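Local structure of clostripain-related protein (Bacteroides thetaiotaomicron, 6N9J) at residues Asp79-Asn82 against Asp87-Lys90; Ile276-Tyr279 against Glu284-Tyr287; Leu349-Ser354 against Tyr359-Val364. The protein probably cleaves peptide bonds as a secreted cysteine protease of the clostripain (C11) family, and is held here with an irreversible peptide inhibitor. One frame throughout, in Å; residues are numbered along the deposited sequence.

Contact 1 (Asp79-Asn82 against Asp87-Lys90); sequences DAQN and DVMK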
loop_
_atom_site.group_PDB
_atom_site.type_symbol
_atom_site.label_atom_id
_atom_site.label_comp_id
_atom_site.label_asym_id
_atom_site.label_seq_id
_atom_site.Cartn_x
_atom_site.Cartn_y
_atom_site.Cartn_z
ATOM N N ASP A 79 22.837 -12.051 -5.611
ATOM C CA ASP A 79 23.691 -10.954 -6.054
ATOM C C ASP A 79 22.892 -9.664 -5.988
ATOM O O ASP A 79 21.664 -9.704 -5.937
ATOM C CB ASP A 79 24.204 -11.180 -7.477
ATOM C CG ASP A 79 25.359 -12.151 -7.533
ATOM O OD1 ASP A 79 26.494 -11.742 -7.206
ATOM O OD2 ASP A 79 25.134 -13.318 -7.915
ATOM N N ALA A 80 23.582 -8.527 -5.973
ATOM C CA ALA A 80 22.917 -7.234 -6.114
ATOM C C ALA A 80 21.988 -7.289 -7.316
ATOM O O ALA A 80 22.403 -7.700 -8.398
ATOM C CB ALA A 80 23.938 -6.110 -6.273
ATOM N N GLN A 81 20.727 -6.915 -7.124
ATOM C CA GLN A 81 19.762 -7.034 -8.209
ATOM C C GLN A 81 18.662 -5.991 -8.148
ATOM O O GLN A 81 18.463 -5.342 -7.128
ATOM C CB GLN A 81 19.143 -8.430 -8.205
ATOM C CG GLN A 81 18.403 -8.773 -6.934
ATOM C CD GLN A 81 17.911 -10.211 -6.947
ATOM O OE1 GLN A 81 18.227 -10.978 -7.860
ATOM N NE2 GLN A 81 17.137 -10.583 -5.937
ATOM N N ASN A 82 17.955 -5.835 -9.261
ATOM C CA ASN A 82 16.845 -4.892 -9.366
ATOM C C ASN A 82 15.585 -5.511 -8.792
ATOM O O ASN A 82 14.922 -6.323 -9.446
ATOM C CB ASN A 82 16.619 -4.486 -10.819
ATOM C CG ASN A 82 15.391 -3.596 -10.999
ATOM O OD1 ASN A 82 14.857 -3.038 -10.034
ATOM N ND2 ASN A 82 14.943 -3.461 -12.240
ATOM N N ASP A 87 10.948 -10.381 -13.307
ATOM C CA ASP A 87 11.491 -11.720 -13.188
ATOM C C ASP A 87 12.232 -11.914 -11.871
ATOM O O ASP A 87 12.324 -13.033 -11.371
ATOM C CB ASP A 87 12.410 -12.023 -14.367
ATOM C CG ASP A 87 11.660 -12.080 -15.695
ATOM O OD1 ASP A 87 10.462 -12.444 -15.703
ATOM O OD2 ASP A 87 12.270 -11.756 -16.737
ATOM N N VAL A 88 12.753 -10.830 -11.307
ATOM C CA VAL A 88 13.376 -10.883 -9.988
ATOM C C VAL A 88 12.331 -11.168 -8.908
ATOM O O VAL A 88 12.506 -12.088 -8.095
ATOM C CB VAL A 88 14.106 -9.572 -9.647
ATOM C CG1 VAL A 88 14.405 -9.486 -8.149
ATOM C CG2 VAL A 88 15.381 -9.451 -10.465
ATOM N N MET A 89 11.255 -10.375 -8.916
ATOM C CA MET A 89 10.160 -10.486 -7.954
ATOM C C MET A 89 9.454 -11.821 -8.071
ATOM O O MET A 89 9.070 -12.408 -7.072
ATOM C CB MET A 89 9.136 -9.352 -8.150
ATOM C CG MET A 89 7.902 -9.471 -7.250
ATOM S SD MET A 89 6.689 -8.114 -7.354
ATOM C CE MET A 89 7.642 -6.785 -6.645
ATOM N N LYS A 90 9.265 -12.272 -9.304
ATOM C CA LYS A 90 8.702 -13.585 -9.570
ATOM C C LYS A 90 9.554 -14.687 -8.939
ATOM O O LYS A 90 9.025 -15.591 -8.289
ATOM C CB LYS A 90 8.571 -13.814 -11.076
ATOM C CG LYS A 90 7.367 -13.126 -11.714
ATOM C CD LYS A 90 7.318 -13.416 -13.201
ATOM C CE LYS A 90 5.956 -13.109 -13.776
ATOM N NZ LYS A 90 5.871 -13.621 -15.174
#
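Val-88 sets both of its methyl groups against the backbone carbonyl of Asn-82 and the end of the Gln-81 side chain. Its CG2 lies 3.3 Å from Asn-82 O. CG1 is nearly as near the same oxygen and also meets the amide of Gln-81, 3.7 Å from NE2. The contact across the two segments is therefore van der Waals in kind. Asn-82 takes part through its backbone oxygen, while its side-chain OD1 accepts a hydrogen bond from the backbone N of Val-84, two residues on.

Gln-81 reaches Val-88 because its CG is tucked between the backbone N and the carbonyl carbon (chi1 60°) and the chain then runs out straight (chi2 -175°). The amide end arrives beside the valine branches, with CD 3.8 Å from Val-88 CG1. Its NE2 also has a polar partner, the hydroxyl of Tyr-51 on strand 46-53. An alanine in place of Gln-81 is likely to leave Tyr-51 OH without this hydrogen bond and to bare the CG1 side of Val-88.

Asp-85 OD1 accepts a hydrogen bond from Val-88 N and a weak one from Asp-87 N, at the start of the helix. The arrangement is a strand-to-helix connection: the loop after strand 76-77 folds back over the first turn of helix 86-99, at the surface of the protease fold.

Contact 2 (Ile276-Tyr279 against Glu284-Tyr287); sequences ILCY and ENNY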
loop_
_atom_site.group_PDB
_atom_site.type_symbol
_atom_site.label_atom_id
_atom_site.label_comp_id
_atom_site.label_asym_id
_atom_site.label_seq_id
_atom_site.Cartn_x
_atom_site.Cartn_y
_atom_site.Cartn_z
ATOM N N ILE A 276 -12.721 19.555 -3.543
ATOM C CA ILE A 276 -12.502 18.138 -3.252
ATOM C C ILE A 276 -11.186 17.933 -2.520
ATOM O O ILE A 276 -10.158 18.443 -2.951
ATOM C CB ILE A 276 -12.501 17.297 -4.545
ATOM C CG1 ILE A 276 -13.851 17.437 -5.264
ATOM C CG2 ILE A 276 -12.212 15.855 -4.231
ATOM C CD1 ILE A 276 -13.854 16.965 -6.715
ATOM N N LEU A 277 -11.219 17.201 -1.410
ATOM C CA LEU A 277 -10.005 16.870 -0.665
ATOM C C LEU A 277 -8.919 16.291 -1.573
ATOM O O LEU A 277 -9.175 15.359 -2.335
ATOM C CB LEU A 277 -10.318 15.871 0.451
ATOM C CG LEU A 277 -9.077 15.386 1.193
ATOM C CD1 LEU A 277 -8.352 16.553 1.868
ATOM C CD2 LEU A 277 -9.454 14.342 2.199
ATOM N N CYS A 278 -7.715 16.858 -1.486
ATOM C CA CYS A 278 -6.579 16.445 -2.306
ATOM C C CYS A 278 -5.477 15.839 -1.435
ATOM O O CYS A 278 -5.082 16.438 -0.434
ATOM C CB CYS A 278 -6.028 17.648 -3.105
ATOM S SG CYS A 278 -4.458 17.322 -3.959
ATOM N N TYR A 279 -4.985 14.659 -1.816
ATOM C CA TYR A 279 -4.011 13.915 -1.002
ATOM C C TYR A 279 -2.558 14.275 -1.289
ATOM O O TYR A 279 -1.681 13.945 -0.500
ATOM C CB TYR A 279 -4.208 12.406 -1.179
ATOM C CG TYR A 279 -5.506 11.917 -0.581
ATOM C CD1 TYR A 279 -5.762 12.060 0.778
ATOM C CD2 TYR A 279 -6.484 11.326 -1.374
ATOM C CE1 TYR A 279 -6.951 11.619 1.335
ATOM C CE2 TYR A 279 -7.675 10.888 -0.827
ATOM C CZ TYR A 279 -7.901 11.039 0.530
ATOM O OH TYR A 279 -9.088 10.613 1.086
ATOM N N GLU A 284 1.778 17.641 -7.259
ATOM C CA GLU A 284 1.126 17.703 -8.567
ATOM C C GLU A 284 -0.412 17.676 -8.522
ATOM O O GLU A 284 -1.051 17.857 -9.554
ATOM C CB GLU A 284 1.635 16.559 -9.447
ATOM N N ASN A 285 -0.996 17.459 -7.341
ATOM C CA ASN A 285 -2.457 17.386 -7.191
ATOM C C ASN A 285 -3.029 16.274 -8.071
ATOM O O ASN A 285 -4.056 16.435 -8.730
ATOM C CB ASN A 285 -3.114 18.737 -7.513
ATOM C CG ASN A 285 -2.955 19.749 -6.386
ATOM O OD1 ASN A 285 -1.840 20.058 -5.956
ATOM N ND2 ASN A 285 -4.073 20.260 -5.894
ATOM N N ASN A 286 -2.331 15.145 -8.074
ATOM C CA ASN A 286 -2.739 13.962 -8.816
ATOM C C ASN A 286 -3.822 13.162 -8.102
ATOM O O ASN A 286 -4.532 12.380 -8.743
ATOM C CB ASN A 286 -1.531 13.052 -9.061
ATOM C CG ASN A 286 -0.612 13.578 -10.148
ATOM O OD1 ASN A 286 -1.056 14.258 -11.056
ATOM N ND2 ASN A 286 0.672 13.243 -10.065
ATOM N N TYR A 287 -3.949 13.369 -6.787
ATOM C CA TYR A 287 -4.789 12.519 -5.938
ATOM C C TYR A 287 -5.901 13.251 -5.190
ATOM O O TYR A 287 -5.632 14.101 -4.348
ATOM C CB TYR A 287 -3.919 11.789 -4.905
ATOM C CG TYR A 287 -2.842 10.930 -5.501
ATOM C CD1 TYR A 287 -3.120 9.641 -5.923
ATOM C CD2 TYR A 287 -1.549 11.410 -5.654
ATOM C CE1 TYR A 287 -2.137 8.848 -6.472
ATOM C CE2 TYR A 287 -0.565 10.629 -6.205
ATOM C CZ TYR A 287 -0.865 9.346 -6.607
ATOM O OH TYR A 287 0.110 8.547 -7.147
#
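The backbones of Tyr-279 and Tyr-287 come within 5.2 Å at their CA atoms and are joined by one hydrogen bond, from Tyr-279 N to Tyr-287 O. It is short, 2.7 Å, and fairly straight, with 161° at the hydrogen. The donor stands 32° out of the carbonyl plane. Tyr-287 O also receives a CA-H...O contact from Cys-278 CA at 3.2 Å, so two neighbouring residues gather round one oxygen.

The Cys-278 sulfur comes near the same oxygen. SG is anti to its own backbone N (chi1 171°), which brings it 3.5 Å from Tyr-287 O and also up against the side chain of Asn-285. The two tyrosines meet at their roots, CB to CB at 3.8 Å, and their rings then part. Each hydroxyl has a carboxylate partner, Asp-289 for Tyr-279 and Asp-114 for Tyr-287. The Tyr-287 ring also stacks on Tyr-162; by sequence, Asp-114 and Tyr-162 probably adjoin the catalytic histidine and cysteine of this family.

Asp-280, just after the first segment, accepts from Asn-286 N with OD2 and from Tyr-287 N with OD1, so it ties the two ends of the loop together. The whole is an irregular loop after helix 248-259, folded back on itself just before strand 288-289, with both tyrosines touching Ser-345 of strand 345-346 and Ile-276 packed on helix 290-297.

Contact 3 (Leu349-Ser354 against Tyr359-Val364); sequences LRENNS and YYRQFV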
loop_
_atom_site.group_PDB
_atom_site.type_symbol
_atom_site.label_atom_id
_atom_site.label_comp_id
_atom_site.label_asym_id
_atom_site.label_seq_id
_atom_site.Cartn_x
_atom_site.Cartn_y
_atom_site.Cartn_z
ATOM N N LEU A 349 -9.810 13.259 -14.325
ATOM C CA LEU A 349 -9.427 13.583 -15.701
ATOM C C LEU A 349 -9.587 15.070 -15.964
ATOM O O LEU A 349 -10.647 15.642 -15.729
ATOM C CB LEU A 349 -10.254 12.781 -16.706
ATOM C CG LEU A 349 -9.953 11.278 -16.737
ATOM C CD1 LEU A 349 -11.062 10.516 -17.451
ATOM C CD2 LEU A 349 -8.607 11.016 -17.398
ATOM N N ARG A 350 -8.522 15.698 -16.439
ATOM C CA ARG A 350 -8.549 17.127 -16.675
ATOM C C ARG A 350 -8.548 17.451 -18.163
ATOM O O ARG A 350 -8.555 18.623 -18.543
ATOM C CB ARG A 350 -7.364 17.790 -15.981
ATOM C CG ARG A 350 -7.384 17.652 -14.462
ATOM C CD ARG A 350 -5.988 17.863 -13.925
ATOM N NE ARG A 350 -5.936 18.100 -12.485
ATOM C CZ ARG A 350 -5.973 17.139 -11.568
ATOM N NH1 ARG A 350 -6.106 15.873 -11.936
ATOM N NH2 ARG A 350 -5.898 17.449 -10.283
ATOM N N GLU A 351 -8.542 16.409 -18.993
ATOM C CA GLU A 351 -8.623 16.555 -20.449
ATOM C C GLU A 351 -7.548 17.482 -21.011
ATOM O O GLU A 351 -7.862 18.496 -21.632
ATOM C CB GLU A 351 -10.006 17.080 -20.851
ATOM C CG GLU A 351 -11.165 16.139 -20.547
ATOM C CD GLU A 351 -11.296 15.017 -21.560
ATOM O OE1 GLU A 351 -10.496 14.973 -22.522
ATOM O OE2 GLU A 351 -12.206 14.175 -21.395
ATOM N N ASN A 352 -6.283 17.136 -20.798
ATOM C CA ASN A 352 -5.201 18.052 -21.142
ATOM C C ASN A 352 -4.200 17.482 -22.141
ATOM O O ASN A 352 -3.149 18.080 -22.378
ATOM C CB ASN A 352 -4.466 18.482 -19.874
ATOM C CG ASN A 352 -4.026 17.302 -19.027
ATOM O OD1 ASN A 352 -4.088 16.151 -19.463
ATOM N ND2 ASN A 352 -3.572 17.583 -17.809
ATOM N N ASN A 353 -4.537 16.322 -22.704
ATOM C CA ASN A 353 -3.696 15.608 -23.673
ATOM C C ASN A 353 -2.332 15.170 -23.123
ATOM O O ASN A 353 -1.471 14.728 -23.881
ATOM C CB ASN A 353 -3.489 16.461 -24.935
ATOM C CG ASN A 353 -3.956 15.757 -26.203
ATOM O OD1 ASN A 353 -3.962 14.527 -26.284
ATOM N ND2 ASN A 353 -4.347 16.542 -27.203
ATOM N N SER A 354 -2.146 15.279 -21.811
ATOM C CA SER A 354 -0.888 14.904 -21.171
ATOM C C SER A 354 -0.589 13.420 -21.364
ATOM O O SER A 354 -1.481 12.643 -21.708
ATOM C CB SER A 354 -0.920 15.243 -19.678
ATOM O OG SER A 354 -1.801 14.384 -18.969
ATOM N N TYR A 359 -2.014 7.513 -20.998
ATOM C CA TYR A 359 -1.755 6.226 -20.361
ATOM C C TYR A 359 -2.986 5.770 -19.575
ATOM O O TYR A 359 -3.400 4.616 -19.669
ATOM C CB TYR A 359 -0.525 6.309 -19.445
ATOM C CG TYR A 359 -0.221 5.020 -18.704
ATOM C CD1 TYR A 359 -0.758 4.776 -17.447
ATOM C CD2 TYR A 359 0.604 4.052 -19.265
ATOM C CE1 TYR A 359 -0.495 3.590 -16.769
ATOM C CE2 TYR A 359 0.879 2.870 -18.598
ATOM C CZ TYR A 359 0.328 2.645 -17.353
ATOM O OH TYR A 359 0.606 1.476 -16.694
ATOM N N TYR A 360 -3.568 6.682 -18.802
ATOM C CA TYR A 360 -4.758 6.371 -18.010
ATOM C C TYR A 360 -5.875 5.786 -18.856
ATOM O O TYR A 360 -6.468 4.770 -18.503
ATOM C CB TYR A 360 -5.266 7.626 -17.307
ATOM C CG TYR A 360 -6.327 7.401 -16.244
ATOM C CD1 TYR A 360 -7.679 7.467 -16.554
ATOM C CD2 TYR A 360 -5.974 7.168 -14.917
ATOM C CE1 TYR A 360 -8.650 7.290 -15.573
ATOM C CE2 TYR A 360 -6.939 6.998 -13.936
ATOM C CZ TYR A 360 -8.275 7.059 -14.273
ATOM O OH TYR A 360 -9.241 6.888 -13.304
ATOM N N ARG A 361 -6.152 6.445 -19.977
ATOM C CA ARG A 361 -7.277 6.095 -20.832
ATOM C C ARG A 361 -7.043 4.802 -21.594
ATOM O O ARG A 361 -7.949 4.271 -22.227
ATOM C CB ARG A 361 -7.557 7.227 -21.822
ATOM C CG ARG A 361 -7.950 8.534 -21.160
ATOM C CD ARG A 361 -8.211 9.641 -22.184
ATOM N NE ARG A 361 -8.781 10.827 -21.548
ATOM C CZ ARG A 361 -10.082 11.108 -21.519
ATOM N NH1 ARG A 361 -10.953 10.296 -22.105
ATOM N NH2 ARG A 361 -10.512 12.204 -20.907
ATOM N N GLN A 362 -5.822 4.297 -21.532
ATOM C CA GLN A 362 -5.444 3.162 -22.348
ATOM C C GLN A 362 -5.138 1.910 -21.521
ATOM O O GLN A 362 -5.432 0.799 -21.958
ATOM C CB GLN A 362 -4.240 3.544 -23.209
ATOM C CG GLN A 362 -3.908 2.569 -24.320
ATOM C CD GLN A 362 -2.915 3.152 -25.309
ATOM O OE1 GLN A 362 -2.709 4.367 -25.354
ATOM N NE2 GLN A 362 -2.293 2.290 -26.107
ATOM N N PHE A 363 -4.568 2.087 -20.327
ATOM C CA PHE A 363 -4.053 0.949 -19.567
ATOM C C PHE A 363 -4.552 0.853 -18.126
ATOM O O PHE A 363 -4.206 -0.088 -17.407
ATOM C CB PHE A 363 -2.525 0.985 -19.557
ATOM C CG PHE A 363 -1.921 1.103 -20.921
ATOM C CD1 PHE A 363 -1.954 0.033 -21.800
ATOM C CD2 PHE A 363 -1.320 2.286 -21.328
ATOM C CE1 PHE A 363 -1.397 0.144 -23.061
ATOM C CE2 PHE A 363 -0.760 2.403 -22.583
ATOM C CZ PHE A 363 -0.796 1.335 -23.453
ATOM N N VAL A 364 -5.343 1.829 -17.695
ATOM C CA VAL A 364 -5.999 1.749 -16.399
ATOM C C VAL A 364 -7.414 1.214 -16.580
ATOM O O VAL A 364 -8.284 1.916 -17.094
ATOM C CB VAL A 364 -6.032 3.115 -15.702
ATOM C CG1 VAL A 364 -6.892 3.054 -14.446
ATOM C CG2 VAL A 364 -4.616 3.544 -15.372
#
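Leu-349 and Glu-351 close on Tyr-360 and Arg-361, where the loop before helix 355-363 folds back on a later turn of that helix. An Asx turn at Asn-352 and an N-cap at Ser-354 shape the loop. The apolar part centres on Leu-349. Its CD2 lies 3.8 Å from Tyr-360 CD1, and its CD1 sits over one face of the Arg-361 guanidinium, 3.9 Å from NH2. Tyr-360 is held further in: OH is hydrogen-bonded to Glu-167, and the ring meets Trp-116 edge-to-face.

The charged part is a salt bridge between Glu-351 and Arg-361. The arginine chain is extended from CG to NE, while the glutamate bends at chi2 (-79°). Glu-351 OE2 comes to the guanidinium edge, near its plane, 2.6 Å from Arg-361 NH2. The hydrogen bond is weak, with 122° at the hydrogen, and Glu-351 is poorly ordered, so the grip is probably loose.

Polar bonds also shape the loop and its cap. Ser-354 OG accepts a weak hydrogen bond from Glu-357 N and so caps the helix start. Asn-352 OD1 accepts from Ser-354 OG at 2.9 Å and from Ser-354 N at 3.2 Å, both donors standing on the same face of the amide plane.

From the N terminus, contact 1 comes first and closes the short connection from strand 76-77 into helix 86-99. Contact 2 follows much later and closes a turn in the loop between helix 248-259 and strand 288-289. Contact 3, near the C terminus, folds the loop after strand 345-346 onto helix 355-363. The three run in series, so none nests in or crosses another. Contact 1 stands apart, its centre about 33 Å from that of contact 2 and about 31 Å from that of contact 3. Contacts 2 and 3 are neighbours: Asn-285 O lies 2.6 Å from Arg-350 NH2, and strand 288-289 pairs antiparallel with strand 345-346.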